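Local coordinates for protein lasso peptide isopeptidase AtxE2 (Asticcacaulis excentricus, PDB 5TXE) that hydrolyses the isopeptide bond of the lasso peptides astexin-2 and astexin-3, turning these threaded substrates into linear peptides, at residues R520-H534 with R542-D554. The protein carries 1 engineered substitution. Numbering follows the deposited sequence.
Sequences RVGLTGLADGATTVH and RFAAAVTSSCCTD. Engineered in segment 520-534: Ala527 (natural residue Ser).
Parallel strands 521-525 and 545-548 pair side by side in the middle of the mixed sheet, Leu523 next to Ala546 and Thr524 next to Val547, and helix 528-534 folds back over the second of them. Five backbone hydrogen bonds join the two segments, from Ala544 N to Val521 O at one end to Ser549 N to Gly525 O at the other. Phe543 lies against the helix-side face: Leu523 CD2 sits 3.9 Å from the ring centroid, almost straight above it, while Val521 CG1 meets the ring edge and Arg542 CB backs the opposite face. Further along, Val533 CG1 rests 4.1 Å from Ala546 CB. This is the beta-alpha-beta unit of the alpha/beta-hydrolase fold, with strand 521-525 running into the nucleophile elbow. Ala527, engineered in place of the nucleophilic serine, has the positive phi (62°) usual for the nucleophile at this sharp turn and sits at the N-cap position of helix 528-534. A water bonded to Ala527 N at 2.7 Å also meets Ser550 OG, whose side chain lies close to that of Glu610, the probable charge-relay acid. Beyond the strand, His534 ties helix to loop. With its CG anti to the carbonyl carbon (chi1 -53°), the imidazole uses both ring nitrogens, on either side of CE1, to reach Thr553 and Ser550, each partner near the ring plane: ND1 and Thr553 OG1 are 2.7 Å apart in a nearly straight bond (168°), and NE2 donates in a more bent bond to Ser550 O, 3.1 Å away; that oxygen also accepts from Thr548 OG1. Cys551 SG, disulfide-bonded to Cys552 across a cis peptide, approaches the ring obliquely. A leucine in place of His534 would probably leave Thr553 OG1 without this partner and Ser550 O with one donor fewer, freeing the disulfide loop to shift against the helix. On the other face of the sheet, Val547 and Thr524 pack against helix 643-662.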
ATOM      1  N   ARG A 520     -21.980  11.398 -16.591  1.00 28.69           N
ATOM      2  CA  ARG A 520     -20.983  10.436 -17.126  1.00 31.57           C
ATOM      3  C   ARG A 520     -19.797  10.219 -16.192  1.00 28.14           C
ATOM      4  O   ARG A 520     -18.639  10.438 -16.537  1.00 28.33           O
ATOM      5  CB  ARG A 520     -20.542  10.803 -18.546  1.00 35.31           C
ATOM      6  CG  ARG A 520     -21.706  10.809 -19.551  1.00 35.85           C
ATOM      7  CD  ARG A 520     -21.157  10.927 -20.967  1.00 38.19           C
ATOM      8  NE  ARG A 520     -20.581  12.225 -21.281  1.00 36.94           N
ATOM      9  CZ  ARG A 520     -19.516  12.437 -22.068  1.00 40.89           C
ATOM     10  NH1 ARG A 520     -18.789  11.443 -22.580  1.00 38.89           N
ATOM     11  NH2 ARG A 520     -19.127  13.684 -22.305  1.00 39.58           N
ATOM     12  N   VAL A 521     -20.131   9.782 -14.984  1.00 28.02           N
ATOM     13  CA  VAL A 521     -19.145   9.554 -13.942  1.00 31.04           C
ATOM     14  C   VAL A 521     -18.976   8.066 -13.618  1.00 28.87           C
ATOM     15  O   VAL A 521     -19.945   7.379 -13.252  1.00 30.93           O
ATOM     16  CB  VAL A 521     -19.506  10.280 -12.662  1.00 31.75           C
ATOM     17  CG1 VAL A 521     -18.419  10.086 -11.646  1.00 29.90           C
ATOM     18  CG2 VAL A 521     -19.678  11.753 -12.973  1.00 34.62           C
ATOM     19  N   GLY A 522     -17.730   7.631 -13.726  1.00 27.54           N
ATOM     20  CA  GLY A 522     -17.329   6.282 -13.424  1.00 28.14           C
ATOM     21  C   GLY A 522     -16.640   6.220 -12.091  1.00 27.19           C
ATOM     22  O   GLY A 522     -15.942   7.156 -11.706  1.00 26.66           O
ATOM     23  N   LEU A 523     -16.799   5.089 -11.407  1.00 23.24           N
ATOM     24  CA  LEU A 523     -16.185   4.901 -10.134  1.00 24.22           C
ATOM     25  C   LEU A 523     -15.426   3.566 -10.084  1.00 26.42           C
ATOM     26  O   LEU A 523     -15.971   2.572 -10.517  1.00 22.05           O
ATOM     27  CB  LEU A 523     -17.254   4.920  -9.059  1.00 23.36           C
ATOM     28  CG  LEU A 523     -16.829   4.722  -7.644  1.00 23.97           C
ATOM     29  CD1 LEU A 523     -15.962   5.877  -7.148  1.00 26.31           C
ATOM     30  CD2 LEU A 523     -18.059   4.603  -6.758  1.00 27.19           C
ATOM     31  N   THR A 524     -14.199   3.583  -9.525  1.00 24.85           N
ATOM     32  CA  THR A 524     -13.391   2.403  -9.373  1.00 24.00           C
ATOM     33  C   THR A 524     -13.078   2.223  -7.888  1.00 25.69           C
ATOM     34  O   THR A 524     -13.095   3.166  -7.140  1.00 23.71           O
ATOM     35  CB  THR A 524     -12.056   2.448 -10.116  1.00 23.07           C
ATOM     36  OG1 THR A 524     -11.204   3.444  -9.562  1.00 23.15           O
ATOM     37  CG2 THR A 524     -12.248   2.749 -11.548  1.00 24.65           C
ATOM     38  N   GLY A 525     -12.806   1.001  -7.476  1.00 24.86           N
ATOM     39  CA  GLY A 525     -12.325   0.754  -6.129  1.00 25.58           C
ATOM     40  C   GLY A 525     -11.692  -0.618  -5.917  1.00 25.93           C
ATOM     41  O   GLY A 525     -12.055  -1.593  -6.577  1.00 24.51           O
ATOM     42  N   LEU A 526     -10.707  -0.647  -5.036  1.00 25.19           N
ATOM     43  CA  LEU A 526     -10.078  -1.841  -4.533  1.00 25.46           C
ATOM     44  C   LEU A 526      -9.940  -1.676  -3.023  1.00 25.92           C
ATOM     45  O   LEU A 526      -9.692  -0.588  -2.513  1.00 25.94           O
ATOM     46  CB  LEU A 526      -8.714  -2.019  -5.184  1.00 25.68           C
ATOM     47  CG  LEU A 526      -7.886  -3.191  -4.667  1.00 28.59           C
ATOM     48  CD1 LEU A 526      -7.022  -3.724  -5.807  1.00 28.47           C
ATOM     49  CD2 LEU A 526      -6.972  -2.794  -3.515  1.00 27.42           C
ATOM     50  N   ALA A 527     -10.128  -2.771  -2.297  1.00 27.67           N
ATOM     51  CA  ALA A 527     -10.027  -2.794  -0.837  1.00 27.30           C
ATOM     52  C   ALA A 527     -11.090  -1.863  -0.223  1.00 28.32           C
ATOM     53  O   ALA A 527     -12.262  -2.008  -0.532  1.00 31.43           O
ATOM     54  CB  ALA A 527      -8.605  -2.452  -0.403  1.00 26.41           C
ATOM     55  N   ASP A 528     -10.696  -0.850   0.530  1.00 29.80           N
ATOM     56  CA  ASP A 528     -11.678  -0.004   1.169  1.00 29.65           C
ATOM     57  C   ASP A 528     -12.466   0.754   0.113  1.00 28.78           C
ATOM     58  O   ASP A 528     -13.621   0.980   0.266  1.00 28.96           O
ATOM     59  CB  ASP A 528     -11.052   0.912   2.225  1.00 32.00           C
ATOM     60  CG  ASP A 528     -12.122   1.524   3.154  1.00 32.87           C
ATOM     61  OD1 ASP A 528     -12.820   0.729   3.814  1.00 34.86           O
ATOM     62  OD2 ASP A 528     -12.318   2.770   3.145  1.00 34.07           O
ATOM     63  N   GLY A 529     -11.852   1.019  -1.026  1.00 29.56           N
ATOM     64  CA  GLY A 529     -12.529   1.626  -2.133  1.00 25.51           C
ATOM     65  C   GLY A 529     -13.548   0.735  -2.769  1.00 27.39           C
ATOM     66  O   GLY A 529     -14.502   1.250  -3.350  1.00 26.96           O
ATOM     67  N   ALA A 530     -13.358  -0.596  -2.681  1.00 25.37           N
ATOM     68  CA  ALA A 530     -14.366  -1.487  -3.193  1.00 25.31           C
ATOM     69  C   ALA A 530     -15.637  -1.352  -2.381  1.00 24.40           C
ATOM     70  O   ALA A 530     -16.728  -1.386  -2.934  1.00 22.63           O
ATOM     71  CB  ALA A 530     -13.904  -2.921  -3.157  1.00 25.30           C
ATOM     72  N   THR A 531     -15.481  -1.272  -1.069  1.00 24.25           N
ATOM     73  CA  THR A 531     -16.640  -1.117  -0.173  1.00 26.11           C
ATOM     74  C   THR A 531     -17.407   0.161  -0.573  1.00 25.40           C
ATOM     75  O   THR A 531     -18.644   0.212  -0.600  1.00 25.38           O
ATOM     76  CB  THR A 531     -16.149  -1.033   1.268  1.00 28.17           C
ATOM     77  OG1 THR A 531     -15.261  -2.131   1.549  1.00 29.95           O
ATOM     78  CG2 THR A 531     -17.268  -1.055   2.274  1.00 26.84           C
ATOM     79  N   THR A 532     -16.658   1.201  -0.904  1.00 23.27           N
ATOM     80  CA  THR A 532     -17.259   2.465  -1.279  1.00 26.35           C
ATOM     81  C   THR A 532     -17.990   2.293  -2.580  1.00 24.87           C
ATOM     82  O   THR A 532     -19.022   2.849  -2.769  1.00 26.51           O
ATOM     83  CB  THR A 532     -16.179   3.583  -1.358  1.00 26.97           C
ATOM     84  OG1 THR A 532     -15.757   3.911  -0.040  1.00 26.09           O
ATOM     85  CG2 THR A 532     -16.671   4.814  -2.046  1.00 26.83           C
ATOM     86  N   VAL A 533     -17.449   1.521  -3.493  1.00 24.16           N
ATOM     87  CA  VAL A 533     -18.168   1.279  -4.716  1.00 26.06           C
ATOM     88  C   VAL A 533     -19.484   0.606  -4.466  1.00 24.91           C
ATOM     89  O   VAL A 533     -20.480   0.962  -5.082  1.00 23.35           O
ATOM     90  CB  VAL A 533     -17.414   0.385  -5.662  1.00 27.81           C
ATOM     91  CG1 VAL A 533     -18.262   0.044  -6.871  1.00 25.90           C
ATOM     92  CG2 VAL A 533     -16.134   1.087  -6.115  1.00 30.47           C
ATOM     93  N   HIS A 534     -19.501  -0.371  -3.577  1.00 26.06           N
ATOM     94  CA  HIS A 534     -20.723  -1.175  -3.382  1.00 29.15           C
ATOM     95  C   HIS A 534     -21.765  -0.275  -2.742  1.00 25.45           C
ATOM     96  O   HIS A 534     -22.905  -0.224  -3.174  1.00 24.85           O
ATOM     97  CB  HIS A 534     -20.487  -2.451  -2.530  1.00 27.43           C
ATOM     98  CG  HIS A 534     -19.369  -3.316  -3.032  1.00 33.29           C
ATOM     99  ND1 HIS A 534     -18.533  -4.022  -2.188  1.00 35.29           N
ATOM    100  CD2 HIS A 534     -18.897  -3.510  -4.285  1.00 32.08           C
ATOM    101  CE1 HIS A 534     -17.631  -4.647  -2.915  1.00 34.64           C
ATOM    102  NE2 HIS A 534     -17.825  -4.342  -4.186  1.00 31.50           N
ATOM    103  N   ARG A 542     -25.550   8.539  -8.711  1.00 28.32           N
ATOM    104  CA  ARG A 542     -24.587   9.453  -9.314  1.00 29.03           C
ATOM    105  C   ARG A 542     -23.600   8.815 -10.242  1.00 28.83           C
ATOM    106  O   ARG A 542     -22.851   9.547 -10.886  1.00 27.48           O
ATOM    107  CB  ARG A 542     -23.813  10.107  -8.213  1.00 32.32           C
ATOM    108  CG  ARG A 542     -24.722  10.842  -7.257  1.00 39.10           C
ATOM    109  CD  ARG A 542     -25.183  12.169  -7.806  1.00 45.15           C
ATOM    110  NE  ARG A 542     -25.447  13.018  -6.647  1.00 55.56           N
ATOM    111  CZ  ARG A 542     -24.837  14.168  -6.423  1.00 52.35           C
ATOM    112  NH1 ARG A 542     -23.974  14.676  -7.310  1.00 54.23           N
ATOM    113  NH2 ARG A 542     -25.107  14.819  -5.312  1.00 64.77           N
ATOM    114  N   PHE A 543     -23.555   7.465 -10.318  1.00 25.84           N
ATOM    115  CA  PHE A 543     -22.508   6.802 -11.127  1.00 26.09           C
ATOM    116  C   PHE A 543     -23.038   6.105 -12.348  1.00 25.21           C
ATOM    117  O   PHE A 543     -23.934   5.326 -12.263  1.00 27.99           O
ATOM    118  CB  PHE A 543     -21.741   5.863 -10.205  1.00 25.88           C
ATOM    119  CG  PHE A 543     -21.169   6.587  -9.032  1.00 25.27           C
ATOM    120  CD1 PHE A 543     -20.121   7.460  -9.213  1.00 27.55           C
ATOM    121  CD2 PHE A 543     -21.676   6.430  -7.802  1.00 26.00           C
ATOM    122  CE1 PHE A 543     -19.591   8.139  -8.163  1.00 25.18           C
ATOM    123  CE2 PHE A 543     -21.157   7.121  -6.742  1.00 24.60           C
ATOM    124  CZ  PHE A 543     -20.109   7.964  -6.933  1.00 24.49           C
ATOM    125  N   ALA A 544     -22.477   6.368 -13.508  1.00 27.43           N
ATOM    126  CA  ALA A 544     -22.972   5.745 -14.701  1.00 26.01           C
ATOM    127  C   ALA A 544     -22.241   4.424 -15.070  1.00 27.60           C
ATOM    128  O   ALA A 544     -22.666   3.722 -16.015  1.00 24.93           O
ATOM    129  CB  ALA A 544     -22.844   6.706 -15.845  1.00 24.34           C
ATOM    130  N   ALA A 545     -21.121   4.143 -14.413  1.00 26.13           N
ATOM    131  CA  ALA A 545     -20.355   2.876 -14.630  1.00 25.02           C
ATOM    132  C   ALA A 545     -19.369   2.671 -13.501  1.00 24.93           C
ATOM    133  O   ALA A 545     -18.969   3.659 -12.844  1.00 25.39           O
ATOM    134  CB  ALA A 545     -19.658   2.893 -15.962  1.00 24.16           C
ATOM    135  N   ALA A 546     -19.055   1.413 -13.207  1.00 22.87           N
ATOM    136  CA  ALA A 546     -18.139   1.116 -12.136  1.00 20.24           C
ATOM    137  C   ALA A 546     -17.281  -0.099 -12.419  1.00 22.29           C
ATOM    138  O   ALA A 546     -17.659  -0.961 -13.233  1.00 22.87           O
ATOM    139  CB  ALA A 546     -18.883   0.966 -10.843  1.00 21.20           C
ATOM    140  N   VAL A 547     -16.107  -0.120 -11.775  1.00 20.55           N
ATOM    141  CA  VAL A 547     -15.210  -1.213 -11.765  1.00 22.44           C
ATOM    142  C   VAL A 547     -14.784  -1.438 -10.333  1.00 25.30           C
ATOM    143  O   VAL A 547     -14.549  -0.483  -9.610  1.00 27.54           O
ATOM    144  CB  VAL A 547     -13.981  -0.942 -12.615  1.00 25.16           C
ATOM    145  CG1 VAL A 547     -13.020  -2.129 -12.537  1.00 26.67           C
ATOM    146  CG2 VAL A 547     -14.398  -0.725 -14.072  1.00 24.83           C
ATOM    147  N   THR A 548     -14.732  -2.705  -9.901  1.00 23.93           N
ATOM    148  CA  THR A 548     -14.218  -3.062  -8.575  1.00 24.08           C
ATOM    149  C   THR A 548     -13.298  -4.282  -8.700  1.00 23.40           C
ATOM    150  O   THR A 548     -13.467  -5.081  -9.609  1.00 22.75           O
ATOM    151  CB  THR A 548     -15.367  -3.301  -7.590  1.00 28.72           C
ATOM    152  OG1 THR A 548     -14.835  -3.590  -6.329  1.00 35.76           O
ATOM    153  CG2 THR A 548     -16.222  -4.517  -7.936  1.00 31.95           C
ATOM    154  N   SER A 549     -12.345  -4.436  -7.817  1.00 22.51           N
ATOM    155  CA  SER A 549     -11.457  -5.596  -7.836  1.00 27.87           C
ATOM    156  C   SER A 549     -12.006  -6.757  -7.005  1.00 27.56           C
ATOM    157  O   SER A 549     -11.523  -7.872  -7.111  1.00 33.58           O
ATOM    158  CB  SER A 549     -10.134  -5.229  -7.252  1.00 27.72           C
ATOM    159  OG  SER A 549     -10.299  -5.038  -5.854  1.00 32.89           O
ATOM    160  N   SER A 550     -13.000  -6.497  -6.193  1.00 25.53           N
ATOM    161  CA  SER A 550     -13.605  -7.530  -5.401  1.00 28.91           C
ATOM    162  C   SER A 550     -15.086  -7.255  -5.114  1.00 29.97           C
ATOM    163  O   SER A 550     -15.583  -6.144  -5.274  1.00 28.42           O
ATOM    164  CB  SER A 550     -12.883  -7.679  -4.070  1.00 29.07           C
ATOM    165  OG  SER A 550     -12.996  -6.483  -3.305  1.00 27.99           O
ATOM    166  N   CYS A 551     -15.769  -8.312  -4.704  1.00 31.40           N
ATOM    167  CA  CYS A 551     -17.135  -8.276  -4.284  1.00 29.43           C
ATOM    168  C   CYS A 551     -17.288  -9.514  -3.342  1.00 31.99           C
ATOM    169  O   CYS A 551     -16.559 -10.510  -3.499  1.00 31.33           O
ATOM    170  CB  CYS A 551     -18.035  -8.320  -5.519  1.00 33.29           C
ATOM    171  SG  CYS A 551     -19.700  -7.662  -5.245  1.00 41.37           S
ATOM    172  N   CYS A 552     -18.121  -9.451  -2.306  1.00 30.87           N
ATOM    173  CA  CYS A 552     -19.077  -8.338  -2.055  1.00 32.29           C
ATOM    174  C   CYS A 552     -19.022  -7.894  -0.623  1.00 29.55           C
ATOM    175  O   CYS A 552     -18.390  -8.529   0.243  1.00 33.30           O
ATOM    176  CB  CYS A 552     -20.494  -8.826  -2.359  1.00 32.03           C
ATOM    177  SG  CYS A 552     -20.721  -9.154  -4.131  1.00 36.34           S
ATOM    178  N   THR A 553     -19.684  -6.789  -0.341  1.00 26.37           N
ATOM    179  CA  THR A 553     -19.812  -6.365   1.044  1.00 28.21           C
ATOM    180  C   THR A 553     -21.126  -6.882   1.586  1.00 26.56           C
ATOM    181  O   THR A 553     -22.175  -6.173   1.493  1.00 27.42           O
ATOM    182  CB  THR A 553     -19.709  -4.832   1.141  1.00 29.17           C
ATOM    183  OG1 THR A 553     -18.537  -4.387   0.443  1.00 29.52           O
ATOM    184  CG2 THR A 553     -19.683  -4.435   2.584  1.00 29.65           C
ATOM    185  N   ASP A 554     -21.105  -8.122   2.068  1.00 25.03           N
ATOM    186  CA  ASP A 554     -22.339  -8.860   2.405  1.00 27.13           C
ATOM    187  C   ASP A 554     -22.029  -9.914   3.417  1.00 28.60           C
ATOM    188  O   ASP A 554     -20.836 -10.149   3.698  1.00 26.87           O
ATOM    189  CB  ASP A 554     -23.071  -9.408   1.155  1.00 29.38           C
ATOM    190  CG  ASP A 554     -22.319 -10.550   0.395  1.00 30.00           C
ATOM    191  OD1 ASP A 554     -21.151 -10.891   0.721  1.00 27.80           O
ATOM    192  OD2 ASP A 554     -22.920 -11.089  -0.595  1.00 29.52           O
TER
HETATM  193  O   HOH W   1     -22.738   9.726 -13.732  1.00 29.53           O
HETATM  194  O   HOH W   2     -10.775  -5.410  -2.659  1.00 40.36           O